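Long-range contacts in rhamnogalacturonan endolyase YesW (Bacillus subtilis, PDB 2ZUX), which degrades the type I rhamnogalacturonan of plant cell walls by endotype eliminative cleavage, releasing oligosaccharides: residues A[113-117]-A[493-497]; A[140-146]-A[173-178]; A[450-454]-A[466-470]. All coordinates share one frame. Numbering follows the deposited sequence.

Overall arrangement
All three contacts belong to the beta-propeller of this monomeric lyase. Contact 1 opens at 113-117, contacts 2 and 3 follow, and contact 1 closes at 493-497. Strand segment 113-117 and loop 140-146 share the blade running from 102-103 to 162-167; 173-178 leads from it to the next, and contact 3 lies in the sheet 454-456 to 481-487. Contact 1 sits between the others, about 15 Å from contact 2 and about 14 Å from contact 3, which are about 24 Å apart, centre to centre. Ala493 CB touches Ser469 CA at 3.6 Å. Contact 1 holds rhamnose and calcium ligands directly; contacts 2 and 3 lie beside substrate-binding residues, His177 next to Tyr558 and Asn453 next to Arg415.

Contact 1. Residues A[113-117]-A[493-497]; sequences SANDA and ANNGT. With CA (calcium ion), chain D; RAM (alpha-L-rhamnopyranose), chain N; RAM (alpha-L-rhamnopyranose), chain M.
This is a buried, ligand-bearing contact between two neighbouring blades of the beta-propeller: 113-117 lies on strand 109-120, whereas 493-497 lies in the loop between strands 491-492 and 503-505. The strand stays extended but is kinked at Asn115 (phi/psi -129°/-137°), where Asn115 and Asp116 both bond through the backbone to Lys133, as in a beta bulge. The loop passes through two positive phi values, 69° at Asn495 and 58° at Gly496. The CA atoms of Asn115 and Asn494 stand 6.0 Å apart. The segments meet through polar side chains gathered around bound groups. Asn115 (chi1 t) brings OD1 to 2.9 Å from Asn495 ND2. Asn115 OD1 also lies 3.1 Å from O3 of the chain N rhamnose. A water bridges Asn115 ND2 (2.7 Å) and Asn495 ND2 (3.3 Å) through weak bonds. Asn494 and Gly496 also line this sugar's pocket, which Asp135 completes. The chain M rhamnose accepts from Thr497 N through O4 (3.0 Å) and donates from O3 to Thr497 OG1 (2.8 Å); a CB on Gly496 would collide with its O4. Asp116 (chi1 m) binds calcium through OD2 at 2.4 Å, along with two waters, Asn555, Ala557 and Asn559, and OD2 also accepts from Lys133. Thr502 OG1 is hydrogen-bonded to both Asn494 OD1 and Asn115 O, while backbone bonds tie 113-117 to strand 129-136.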
loop_
_atom_site.group_PDB
_atom_site.type_symbol
_atom_site.label_atom_id
_atom_site.label_comp_id
_atom_site.label_asym_id
_atom_site.label_seq_id
_atom_site.Cartn_x
_atom_site.Cartn_y
_atom_site.Cartn_z
ATOM N N SER A 113 -1.761 1.863 19.860
ATOM C CA SER A 113 -1.060 0.763 19.222
ATOM C C SER A 113 -0.598 1.204 17.838
ATOM O O SER A 113 -1.239 2.051 17.180
ATOM C CB SER A 113 -1.938 -0.481 19.132
ATOM O OG SER A 113 -3.105 -0.234 18.365
ATOM N N ALA A 114 0.538 0.662 17.417
ATOM C CA ALA A 114 1.077 0.933 16.091
ATOM C C ALA A 114 0.110 0.344 15.066
ATOM O O ALA A 114 -0.390 -0.761 15.247
ATOM C CB ALA A 114 2.441 0.320 15.963
ATOM N N ASN A 115 -0.180 1.088 14.003
ATOM C CA ASN A 115 -1.214 0.675 13.062
ATOM C C ASN A 115 -0.641 0.730 11.636
ATOM O O ASN A 115 0.502 0.307 11.426
ATOM C CB ASN A 115 -2.470 1.533 13.295
ATOM C CG ASN A 115 -3.735 0.918 12.715
ATOM O OD1 ASN A 115 -4.394 0.055 13.338
ATOM N ND2 ASN A 115 -4.124 1.402 11.560
ATOM N N ASP A 116 -1.397 1.250 10.666
ATOM C CA ASP A 116 -0.981 1.261 9.262
ATOM C C ASP A 116 0.260 2.105 9.057
ATOM O O ASP A 116 0.403 3.170 9.663
ATOM C CB ASP A 116 -2.084 1.860 8.390
ATOM C CG ASP A 116 -3.388 1.098 8.452
ATOM O OD1 ASP A 116 -3.384 -0.133 8.655
ATOM O OD2 ASP A 116 -4.427 1.764 8.229
ATOM N N ALA A 117 1.114 1.661 8.143
ATOM C CA ALA A 117 2.265 2.450 7.734
ATOM C C ALA A 117 2.309 2.669 6.228
ATOM O O ALA A 117 1.589 2.027 5.453
ATOM C CB ALA A 117 3.583 1.820 8.225
ATOM N N ALA A 493 -0.694 -8.495 14.036
ATOM C CA ALA A 493 -1.356 -7.766 12.976
ATOM C C ALA A 493 -2.298 -6.726 13.572
ATOM O O ALA A 493 -2.479 -6.655 14.794
ATOM C CB ALA A 493 -2.102 -8.733 12.070
ATOM N N ASN A 494 -2.907 -5.929 12.699
ATOM C CA ASN A 494 -3.705 -4.773 13.108
ATOM C C ASN A 494 -5.138 -4.856 12.594
ATOM O O ASN A 494 -5.476 -5.699 11.759
ATOM C CB ASN A 494 -3.097 -3.454 12.569
ATOM C CG ASN A 494 -1.601 -3.329 12.792
ATOM O OD1 ASN A 494 -0.885 -2.775 11.951
ATOM N ND2 ASN A 494 -1.122 -3.827 13.913
ATOM N N ASN A 495 -5.964 -3.939 13.077
ATOM C CA ASN A 495 -7.290 -3.683 12.515
ATOM C C ASN A 495 -8.282 -4.812 12.732
ATOM O O ASN A 495 -9.094 -5.124 11.865
ATOM C CB ASN A 495 -7.203 -3.246 11.039
ATOM C CG ASN A 495 -6.360 -1.998 10.856
ATOM O OD1 ASN A 495 -5.507 -1.923 9.949
ATOM N ND2 ASN A 495 -6.590 -1.013 11.693
ATOM N N GLY A 496 -8.220 -5.412 13.919
ATOM C CA GLY A 496 -9.239 -6.368 14.336
ATOM C C GLY A 496 -9.345 -7.519 13.361
ATOM O O GLY A 496 -8.352 -8.154 13.024
ATOM N N THR A 497 -10.556 -7.775 12.887
ATOM C CA THR A 497 -10.781 -8.912 12.003
ATOM C C THR A 497 -10.066 -8.766 10.656
ATOM O O THR A 497 -9.845 -9.755 9.964
ATOM C CB THR A 497 -12.280 -9.164 11.754
ATOM O OG1 THR A 497 -12.860 -8.037 11.086
ATOM C CG2 THR A 497 -13.015 -9.422 13.074
HETATM CA CA CA D . -6.296 1.200 6.900
HETATM C C1 RAM N . -9.141 -2.860 16.686
HETATM C C2 RAM N . -8.524 -1.550 16.164
HETATM C C3 RAM N . -6.997 -1.505 16.269
HETATM C C4 RAM N . -6.401 -2.830 15.815
HETATM C C5 RAM N . -6.936 -3.918 16.739
HETATM C C6 RAM N . -6.327 -5.272 16.420
HETATM O O1 RAM N . -9.549 -2.701 18.025
HETATM O O2 RAM N . -8.925 -1.353 14.824
HETATM O O3 RAM N . -6.480 -0.431 15.515
HETATM O O4 RAM N . -4.983 -2.830 15.751
HETATM O O5 RAM N . -8.340 -4.030 16.565
HETATM C C1 RAM M . -11.855 -1.899 11.587
HETATM C C2 RAM M . -12.615 -2.956 10.789
HETATM C C3 RAM M . -12.436 -4.349 11.405
HETATM C C4 RAM M . -12.784 -4.343 12.895
HETATM C C5 RAM M . -11.993 -3.244 13.609
HETATM C C6 RAM M . -12.430 -3.136 15.065
HETATM O O1 RAM M . -10.468 -2.035 11.376
HETATM O O2 RAM M . -13.979 -2.588 10.778
HETATM O O3 RAM M . -13.229 -5.304 10.726
HETATM O O4 RAM M . -12.532 -5.621 13.453
HETATM O O5 RAM M . -12.168 -1.980 12.970
HETATM O O HOH W 1 -6.631 2.171 10.842
HETATM O O HOH W 2 -7.447 0.562 8.798
HETATM O O HOH W 3 -7.029 3.421 7.374
#

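Contact 2. Residues A[140-146]-A[173-178]; sequences KDNSQDG and RAGAHY
Arg173 anchors this loop-to-loop contact, extending with chi1, chi2 and chi3 all t toward 140-146. Its NH2 donates to Gln144 O (2.8 Å) and Gly146 O (2.8 Å), its NH1 to Gln144 O (3.1 Å) and Tyr178 OH (2.9 Å), and NE to Gly222 O. Lys140 CG covers one face of the group, 3.6 Å from NH2, while Lys140 NZ turns back to Asn138 O. The CA atoms of Lys140 and Gly175 are 4.7 Å apart. Lys140 N donates to Ala174 O (2.9 Å); Lys140 O receives the CA-H of Gly175 (3.3 Å) and a water (2.9 Å) that accepts from His177 N (3.0 Å). A second water accepts from Ala176 N (2.9 Å) and donates weakly to Lys140 O (3.3 Å). Both segments are propeller loops, one within a blade, the other leading to the next, with type I turns Asp141-Gln144 and Gly175-Tyr178. Asp141 OD2 makes an Asx turn with Ser143 N (2.9 Å); Asp141 N donates to Gln144 OE1 (2.9 Å). Asp145 forms a salt bridge with Arg223. His177 meets the substrate-binding Tyr558 edge-to-face.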
loop_
_atom_site.group_PDB
_atom_site.type_symbol
_atom_site.label_atom_id
_atom_site.label_comp_id
_atom_site.label_asym_id
_atom_site.label_seq_id
_atom_site.Cartn_x
_atom_site.Cartn_y
_atom_site.Cartn_z
ATOM N N LYS A 140 -12.974 4.511 15.956
ATOM C CA LYS A 140 -14.373 4.224 15.650
ATOM C C LYS A 140 -14.633 3.958 14.181
ATOM O O LYS A 140 -14.090 4.651 13.306
ATOM C CB LYS A 140 -15.247 5.409 16.078
ATOM C CG LYS A 140 -15.347 5.629 17.588
ATOM C CD LYS A 140 -16.289 4.618 18.235
ATOM C CE LYS A 140 -16.276 4.721 19.759
ATOM N NZ LYS A 140 -15.056 4.094 20.329
ATOM N N ASP A 141 -15.486 2.970 13.918
ATOM C CA ASP A 141 -16.125 2.865 12.620
ATOM C C ASP A 141 -17.118 4.015 12.459
ATOM O O ASP A 141 -17.635 4.543 13.443
ATOM C CB ASP A 141 -16.852 1.534 12.462
ATOM C CG ASP A 141 -17.474 1.389 11.093
ATOM O OD1 ASP A 141 -16.707 1.282 10.113
ATOM O OD2 ASP A 141 -18.718 1.406 10.994
ATOM N N ASN A 142 -17.389 4.393 11.215
ATOM C CA ASN A 142 -18.333 5.473 10.924
ATOM C C ASN A 142 -19.745 5.212 11.446
ATOM O O ASN A 142 -20.511 6.156 11.657
ATOM C CB ASN A 142 -18.393 5.741 9.420
ATOM C CG ASN A 142 -17.126 6.372 8.881
ATOM O OD1 ASN A 142 -17.174 7.383 8.169
ATOM N ND2 ASN A 142 -15.988 5.789 9.211
ATOM N N SER A 143 -20.087 3.936 11.636
ATOM C CA SER A 143 -21.404 3.582 12.167
ATOM C C SER A 143 -21.529 3.789 13.673
ATOM O O SER A 143 -22.638 3.730 14.205
ATOM C CB SER A 143 -21.748 2.132 11.828
ATOM O OG SER A 143 -20.888 1.254 12.523
ATOM N N GLN A 144 -20.407 4.019 14.354
ATOM C CA GLN A 144 -20.383 4.092 15.819
ATOM C C GLN A 144 -20.248 5.513 16.334
ATOM O O GLN A 144 -19.434 6.284 15.831
ATOM C CB GLN A 144 -19.211 3.289 16.354
ATOM C CG GLN A 144 -19.231 1.828 16.001
ATOM C CD GLN A 144 -17.974 1.140 16.463
ATOM O OE1 GLN A 144 -16.877 1.423 15.968
ATOM N NE2 GLN A 144 -18.112 0.245 17.436
ATOM N N ASP A 145 -21.032 5.847 17.355
ATOM C CA ASP A 145 -20.886 7.124 18.047
ATOM C C ASP A 145 -19.849 6.988 19.165
ATOM O O ASP A 145 -19.632 5.894 19.709
ATOM C CB ASP A 145 -22.233 7.594 18.619
ATOM C CG ASP A 145 -23.311 7.787 17.540
ATOM O OD1 ASP A 145 -22.965 8.209 16.406
ATOM O OD2 ASP A 145 -24.510 7.514 17.817
ATOM N N GLY A 146 -19.198 8.101 19.486
ATOM C CA GLY A 146 -18.268 8.151 20.611
ATOM C C GLY A 146 -17.017 8.941 20.287
ATOM O O GLY A 146 -16.593 9.011 19.133
ATOM N N ARG A 173 -11.285 12.768 13.627
ATOM C CA ARG A 173 -11.707 11.557 14.327
ATOM C C ARG A 173 -10.819 10.366 13.954
ATOM O O ARG A 173 -10.352 10.268 12.821
ATOM C CB ARG A 173 -13.167 11.249 13.990
ATOM C CG ARG A 173 -13.875 10.387 15.013
ATOM C CD ARG A 173 -15.256 10.015 14.535
ATOM N NE ARG A 173 -16.079 9.546 15.644
ATOM C CZ ARG A 173 -16.998 8.591 15.554
ATOM N NH1 ARG A 173 -17.237 7.974 14.397
ATOM N NH2 ARG A 173 -17.681 8.252 16.638
ATOM N N ALA A 174 -10.562 9.483 14.918
ATOM C CA ALA A 174 -9.799 8.255 14.674
ATOM C C ALA A 174 -10.675 7.111 14.195
ATOM O O ALA A 174 -11.743 6.858 14.755
ATOM C CB ALA A 174 -9.074 7.825 15.939
ATOM N N GLY A 175 -10.204 6.393 13.179
ATOM C CA GLY A 175 -10.901 5.214 12.667
ATOM C C GLY A 175 -10.412 4.927 11.258
ATOM O O GLY A 175 -9.798 5.785 10.619
ATOM N N ALA A 176 -10.686 3.725 10.773
ATOM C CA ALA A 176 -10.146 3.263 9.491
ATOM C C ALA A 176 -10.478 4.181 8.319
ATOM O O ALA A 176 -9.678 4.312 7.385
ATOM C CB ALA A 176 -10.623 1.849 9.203
ATOM N N HIS A 177 -11.658 4.794 8.353
ATOM C CA HIS A 177 -12.181 5.491 7.184
ATOM C C HIS A 177 -11.932 6.978 7.197
ATOM O O HIS A 177 -12.330 7.669 6.256
ATOM C CB HIS A 177 -13.660 5.156 7.021
ATOM C CG HIS A 177 -13.887 3.691 6.932
ATOM N ND1 HIS A 177 -13.471 2.945 5.847
ATOM C CD2 HIS A 177 -14.364 2.809 7.840
ATOM C CE1 HIS A 177 -13.736 1.671 6.073
ATOM N NE2 HIS A 177 -14.280 1.564 7.274
ATOM N N TYR A 178 -11.249 7.456 8.238
ATOM C CA TYR A 178 -10.990 8.887 8.389
ATOM C C TYR A 178 -9.653 9.284 7.729
ATOM O O TYR A 178 -9.622 9.507 6.525
ATOM C CB TYR A 178 -11.131 9.303 9.868
ATOM C CG TYR A 178 -12.560 9.151 10.381
ATOM C CD1 TYR A 178 -13.528 10.130 10.113
ATOM C CD2 TYR A 178 -12.951 8.008 11.087
ATOM C CE1 TYR A 178 -14.835 9.987 10.561
ATOM C CE2 TYR A 178 -14.264 7.852 11.543
ATOM C CZ TYR A 178 -15.190 8.848 11.264
ATOM O OH TYR A 178 -16.496 8.699 11.692
HETATM O O HOH W 4 -13.783 4.630 10.446
HETATM O O HOH W 5 -12.690 2.054 11.942
#

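Contact 3. Residues A[450-454]-A[466-470]; sequences SSTNF and QLDSN
The chain from 450 to 453 is irregular, with Thr452 at phi/psi -138°/68° and Asn453 at -135°/-87°, and becomes a strand at Phe454; 466-468 is extended, and Ser469 turns out of the strand with phi of 53°. End to end, 451-454 and 466-469 run 98° apart and make one bridge, Phe454 with Leu467. This is an antiparallel hydrogen-bonded pair, CA atoms 5.0 Å apart: Phe454 N donates to Leu467 O (3.1 Å) and Leu467 N to Phe454 O (3.0 Å). Their side chains share one face of the sheet, CB to CB 3.9 Å, and both reach Gln504 of the next blade. Next to the pair, Asn453 ND2 donates a hydrogen bond to Asp468 OD1 (2.9 Å), each side chain with chi1 t. A water accepts from Thr452 N (2.8 Å) and donates to Asp468 OD2 (3.0 Å), while Ser451 CB packs 3.5 Å from that same OD2. Ser451 O accepts a hydrogen bond from Trp431 NE1, and Thr452 O one from NH1 of the substrate-binding Arg415. Here a connecting loop enters the first strand, 454-456, of a four-stranded antiparallel meander, the standard blade of a beta-propeller.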
loop_
_atom_site.group_PDB
_atom_site.type_symbol
_atom_site.label_atom_id
_atom_site.label_comp_id
_atom_site.label_asym_id
_atom_site.label_seq_id
_atom_site.Cartn_x
_atom_site.Cartn_y
_atom_site.Cartn_z
ATOM N N SER A 450 -6.736 -20.887 3.169
ATOM C CA SER A 450 -7.219 -20.639 4.525
ATOM C C SER A 450 -7.314 -19.163 4.907
ATOM O O SER A 450 -7.778 -18.834 6.000
ATOM C CB SER A 450 -6.319 -21.353 5.521
ATOM O OG SER A 450 -5.011 -20.837 5.438
ATOM N N SER A 451 -6.852 -18.275 4.026
ATOM C CA SER A 451 -7.013 -16.838 4.217
ATOM C C SER A 451 -7.492 -16.208 2.924
ATOM O O SER A 451 -7.270 -16.754 1.839
ATOM C CB SER A 451 -5.707 -16.180 4.657
ATOM O OG SER A 451 -4.689 -16.280 3.671
ATOM N N THR A 452 -8.151 -15.063 3.060
ATOM C CA THR A 452 -8.589 -14.257 1.930
ATOM C C THR A 452 -8.305 -12.799 2.280
ATOM O O THR A 452 -9.218 -11.993 2.498
ATOM C CB THR A 452 -10.078 -14.505 1.605
ATOM O OG1 THR A 452 -10.306 -15.918 1.577
ATOM C CG2 THR A 452 -10.454 -13.928 0.245
ATOM N N ASN A 453 -7.015 -12.484 2.351
ATOM C CA ASN A 453 -6.564 -11.197 2.860
ATOM C C ASN A 453 -5.487 -10.618 1.940
ATOM O O ASN A 453 -5.814 -9.879 1.022
ATOM C CB ASN A 453 -6.089 -11.326 4.319
ATOM C CG ASN A 453 -5.818 -9.989 4.957
ATOM O OD1 ASN A 453 -6.106 -8.945 4.374
ATOM N ND2 ASN A 453 -5.290 -10.008 6.173
ATOM N N PHE A 454 -4.221 -10.972 2.163
ATOM C CA PHE A 454 -3.122 -10.498 1.323
ATOM C C PHE A 454 -2.508 -11.666 0.555
ATOM O O PHE A 454 -2.555 -12.822 0.990
ATOM C CB PHE A 454 -2.011 -9.869 2.186
ATOM C CG PHE A 454 -2.186 -8.388 2.496
ATOM C CD1 PHE A 454 -3.435 -7.819 2.764
ATOM C CD2 PHE A 454 -1.059 -7.583 2.591
ATOM C CE1 PHE A 454 -3.548 -6.458 3.082
ATOM C CE2 PHE A 454 -1.161 -6.234 2.898
ATOM C CZ PHE A 454 -2.408 -5.670 3.143
ATOM N N GLN A 466 0.440 -16.477 0.664
ATOM C CA GLN A 466 -0.670 -15.771 1.302
ATOM C C GLN A 466 -0.225 -15.202 2.636
ATOM O O GLN A 466 0.595 -15.805 3.332
ATOM C CB GLN A 466 -1.867 -16.702 1.517
ATOM C CG GLN A 466 -2.566 -17.151 0.232
ATOM C CD GLN A 466 -1.799 -18.265 -0.486
ATOM O OE1 GLN A 466 -1.459 -19.281 0.119
ATOM N NE2 GLN A 466 -1.474 -18.046 -1.751
ATOM N N LEU A 467 -0.756 -14.040 2.999
ATOM C CA LEU A 467 -0.467 -13.446 4.302
ATOM C C LEU A 467 -1.769 -13.082 4.999
ATOM O O LEU A 467 -2.700 -12.557 4.385
ATOM C CB LEU A 467 0.440 -12.221 4.146
ATOM C CG LEU A 467 0.828 -11.467 5.426
ATOM C CD1 LEU A 467 2.186 -10.829 5.246
ATOM C CD2 LEU A 467 -0.202 -10.413 5.834
ATOM N N ASP A 468 -1.832 -13.378 6.292
ATOM C CA ASP A 468 -2.985 -13.036 7.122
ATOM C C ASP A 468 -2.496 -13.039 8.561
ATOM O O ASP A 468 -1.667 -13.885 8.934
ATOM C CB ASP A 468 -4.088 -14.082 6.941
ATOM C CG ASP A 468 -5.448 -13.628 7.453
ATOM O OD1 ASP A 468 -5.682 -12.422 7.639
ATOM O OD2 ASP A 468 -6.316 -14.509 7.637
ATOM N N SER A 469 -2.980 -12.092 9.365
ATOM C CA SER A 469 -2.543 -12.007 10.755
ATOM C C SER A 469 -1.007 -11.970 10.795
ATOM O O SER A 469 -0.397 -11.234 10.016
ATOM C CB SER A 469 -3.128 -13.169 11.557
ATOM O OG SER A 469 -2.872 -13.004 12.946
ATOM N N ASN A 470 -0.381 -12.755 11.674
ATOM C CA ASN A 470 1.080 -12.817 11.734
ATOM C C ASN A 470 1.629 -14.052 11.020
ATOM O O ASN A 470 2.647 -14.616 11.428
ATOM C CB ASN A 470 1.572 -12.754 13.187
ATOM C CG ASN A 470 1.235 -14.006 13.984
ATOM O OD1 ASN A 470 0.266 -14.708 13.692
ATOM N ND2 ASN A 470 2.042 -14.286 15.012
HETATM O O HOH W 6 -8.501 -13.990 5.653
#